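Local coordinates for protein Rv3592 (PDB 3HX9) that degrades heme oxidatively, probably opening the porphyrin ring to mycobilin with release of iron, and here holds two stacked hemes in its active site, at residues E61-Q64 and A65-G69. Numbering follows the deposited sequence.
Sequences EAFQ and AWANG. With HEM (protoporphyrin IX containing Fe), chain C.
Four successive i to i+4 backbone bonds, A65 N to E61 O, W66 N to A62 O, A67 N to F63 O and N68 N to Q64 O, wind E61-N68, nearly the whole of helix 60-68, into regular alpha-helical turns. The straightest is A67 N to F63 O, 2.9 Å with an N-H...O angle of 175°. F63 and W66 both carry CG anti to the backbone N, which puts both rings on the buried side of the helix, where they cross at an angle. F63 CE1 meets W66 CZ3 at 4.0 Å, reaching the indole at its edge, near the indole plane. A67, one turn on from F63, lays its methyl over a face of the phenyl: CB sits 4.0 Å from the ring centroid, 21° off the normal, a CH-pi contact offset toward the rim on the CZ side. The same methyl lies 3.7 Å from CBC of a heme vinyl group. W66, the predicted transition-state stabiliser, brings CH2 equally close to the vinyl atom CAC, 3.7 Å, and its CZ2 touches the methyl CMD. W57 extends the aromatic cluster, meeting the F63 ring edge-to-face and the W66 ring at an oblique angle; L89 of strand 87-99 also packs on F63. On the outer side Q64, bent at chi2, gives its NE2 to D60 OD1, while N68, its CG beside the backbone N, turns its amide back over the carbonyl of Q64, the two side-chain amide planes 41° apart. F63 and W66 touch the second heme, so W66 lines the pocket of both. The contact of W66 and A67 with the periphery of this heme is apolar; unlike H75, the probable axial ligand by similarity, they seat it by van der Waals packing against vinyl and methyl substituents, without iron ligation.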
loop_
_atom_site.group_PDB
_atom_site.type_symbol
_atom_site.label_atom_id
_atom_site.label_comp_id
_atom_site.label_asym_id
_atom_site.label_seq_id
_atom_site.Cartn_x
_atom_site.Cartn_y
_atom_site.Cartn_z
ATOM N N GLU A 61 -15.231 -4.169 -9.463
ATOM C CA GLU A 61 -16.334 -3.521 -10.239
ATOM C C GLU A 61 -16.673 -2.147 -9.664
ATOM O O GLU A 61 -17.018 -1.203 -10.433
ATOM C CB GLU A 61 -17.599 -4.406 -10.298
ATOM C CG GLU A 61 -17.582 -5.379 -11.457
ATOM C CD GLU A 61 -18.486 -6.616 -11.227
ATOM O OE1 GLU A 61 -19.700 -6.409 -10.945
ATOM O OE2 GLU A 61 -17.980 -7.786 -11.335
ATOM N N ALA A 62 -16.567 -2.022 -8.334
ATOM C CA ALA A 62 -16.868 -0.785 -7.697
ATOM C C ALA A 62 -15.857 0.258 -8.130
ATOM O O ALA A 62 -16.219 1.389 -8.499
ATOM C CB ALA A 62 -16.866 -0.922 -6.124
ATOM N N PHE A 63 -14.594 -0.139 -8.112
ATOM C CA PHE A 63 -13.553 0.779 -8.579
ATOM C C PHE A 63 -13.780 1.187 -10.046
ATOM O O PHE A 63 -13.751 2.376 -10.378
ATOM C CB PHE A 63 -12.183 0.173 -8.425
ATOM C CG PHE A 63 -11.107 0.957 -9.149
ATOM C CD1 PHE A 63 -10.664 2.194 -8.649
ATOM C CD2 PHE A 63 -10.629 0.475 -10.318
ATOM C CE1 PHE A 63 -9.691 2.933 -9.332
ATOM C CE2 PHE A 63 -9.650 1.167 -11.064
ATOM C CZ PHE A 63 -9.194 2.422 -10.538
ATOM N N GLN A 64 -13.987 0.201 -10.915
ATOM C CA GLN A 64 -14.193 0.498 -12.313
ATOM C C GLN A 64 -15.378 1.441 -12.552
ATOM O O GLN A 64 -15.318 2.312 -13.451
ATOM C CB GLN A 64 -14.314 -0.750 -13.137
ATOM C CG GLN A 64 -13.062 -1.690 -13.020
ATOM C CD GLN A 64 -11.787 -1.191 -13.672
ATOM O OE1 GLN A 64 -11.838 -0.347 -14.567
ATOM N NE2 GLN A 64 -10.607 -1.766 -13.266
ATOM N N ALA A 65 -16.441 1.278 -11.798
ATOM C CA ALA A 65 -17.606 2.139 -12.011
ATOM C C ALA A 65 -17.256 3.600 -11.723
ATOM O O ALA A 65 -17.639 4.487 -12.463
ATOM C CB ALA A 65 -18.772 1.671 -11.129
ATOM N N TRP A 66 -16.543 3.820 -10.629
ATOM C CA TRP A 66 -16.106 5.166 -10.209
ATOM C C TRP A 66 -15.090 5.773 -11.175
ATOM O O TRP A 66 -15.267 6.900 -11.666
ATOM C CB TRP A 66 -15.477 5.075 -8.824
ATOM C CG TRP A 66 -14.912 6.345 -8.381
ATOM C CD1 TRP A 66 -15.599 7.436 -7.897
ATOM C CD2 TRP A 66 -13.526 6.655 -8.286
ATOM N NE1 TRP A 66 -14.703 8.432 -7.533
ATOM C CE2 TRP A 66 -13.427 7.990 -7.792
ATOM C CE3 TRP A 66 -12.344 5.941 -8.611
ATOM C CZ2 TRP A 66 -12.175 8.616 -7.549
ATOM C CZ3 TRP A 66 -11.110 6.576 -8.397
ATOM C CH2 TRP A 66 -11.044 7.900 -7.872
ATOM N N ALA A 67 -14.033 5.016 -11.461
ATOM C CA ALA A 67 -12.923 5.475 -12.297
ATOM C C ALA A 67 -13.396 5.808 -13.716
ATOM O O ALA A 67 -12.854 6.721 -14.356
ATOM C CB ALA A 67 -11.868 4.346 -12.349
ATOM N N ASN A 68 -14.348 5.044 -14.234
ATOM C CA ASN A 68 -14.786 5.294 -15.607
ATOM C C ASN A 68 -15.912 6.310 -15.685
ATOM O O ASN A 68 -16.272 6.746 -16.783
ATOM C CB ASN A 68 -15.218 4.037 -16.372
ATOM C CG ASN A 68 -14.285 2.820 -16.185
ATOM O OD1 ASN A 68 -13.093 2.930 -16.098
ATOM N ND2 ASN A 68 -14.892 1.623 -16.113
ATOM N N GLY A 69 -16.565 6.612 -14.576
ATOM C CA GLY A 69 -17.773 7.446 -14.679
ATOM C C GLY A 69 -17.532 8.738 -13.950
ATOM O O GLY A 69 -16.903 9.686 -14.501
HETATM C CHA HEM C . -8.278 16.018 -9.244
HETATM C CHB HEM C . -5.559 16.151 -13.277
HETATM C CHC HEM C . -7.036 11.589 -14.244
HETATM C CHD HEM C . -9.143 11.303 -9.933
HETATM C C1A HEM C . -7.447 16.460 -10.266
HETATM C C2A HEM C . -6.899 17.762 -10.394
HETATM C C3A HEM C . -6.118 17.791 -11.477
HETATM C C4A HEM C . -6.194 16.498 -12.112
HETATM C CMA HEM C . -5.337 18.992 -12.023
HETATM C CAA HEM C . -7.153 18.946 -9.442
HETATM C CBA HEM C . -6.096 18.939 -8.376
HETATM C CGA HEM C . -5.899 20.373 -7.954
HETATM O O1A HEM C . -5.029 21.050 -8.606
HETATM O O2A HEM C . -6.633 20.810 -6.994
HETATM C C1B HEM C . -5.782 14.958 -13.902
HETATM C C2B HEM C . -5.218 14.531 -15.174
HETATM C C3B HEM C . -5.599 13.294 -15.421
HETATM C C4B HEM C . -6.432 12.847 -14.303
HETATM C CMB HEM C . -4.352 15.467 -16.039
HETATM C CAB HEM C . -5.307 12.396 -16.648
HETATM C CBB HEM C . -4.176 12.455 -17.323
HETATM C C1C HEM C . -7.746 11.105 -13.151
HETATM C C2C HEM C . -8.272 9.797 -13.001
HETATM C C3C HEM C . -8.844 9.704 -11.821
HETATM C C4C HEM C . -8.711 11.022 -11.191
HETATM C CMC HEM C . -8.185 8.663 -14.064
HETATM C CAC HEM C . -9.513 8.490 -11.151
HETATM C CBC HEM C . -9.760 7.310 -11.734
HETATM C C1D HEM C . -9.140 12.552 -9.375
HETATM C C2D HEM C . -9.831 12.903 -8.150
HETATM C C3D HEM C . -9.567 14.337 -7.968
HETATM C C4D HEM C . -8.735 14.749 -9.064
HETATM C CMD HEM C . -10.649 11.975 -7.217
HETATM C CAD HEM C . -10.128 15.177 -6.766
HETATM C CBD HEM C . -11.399 15.852 -7.268
HETATM C CGD HEM C . -12.124 16.751 -6.275
HETATM O O1D HEM C . -13.401 16.782 -6.366
HETATM O O2D HEM C . -11.485 17.435 -5.410
HETATM N NA HEM C . -7.001 15.688 -11.341
HETATM N NB HEM C . -6.450 13.890 -13.374
HETATM N NC HEM C . -7.998 11.865 -12.006
HETATM N ND HEM C . -8.503 13.639 -9.872
HETATM FE FE HEM C . -7.672 13.834 -11.756
#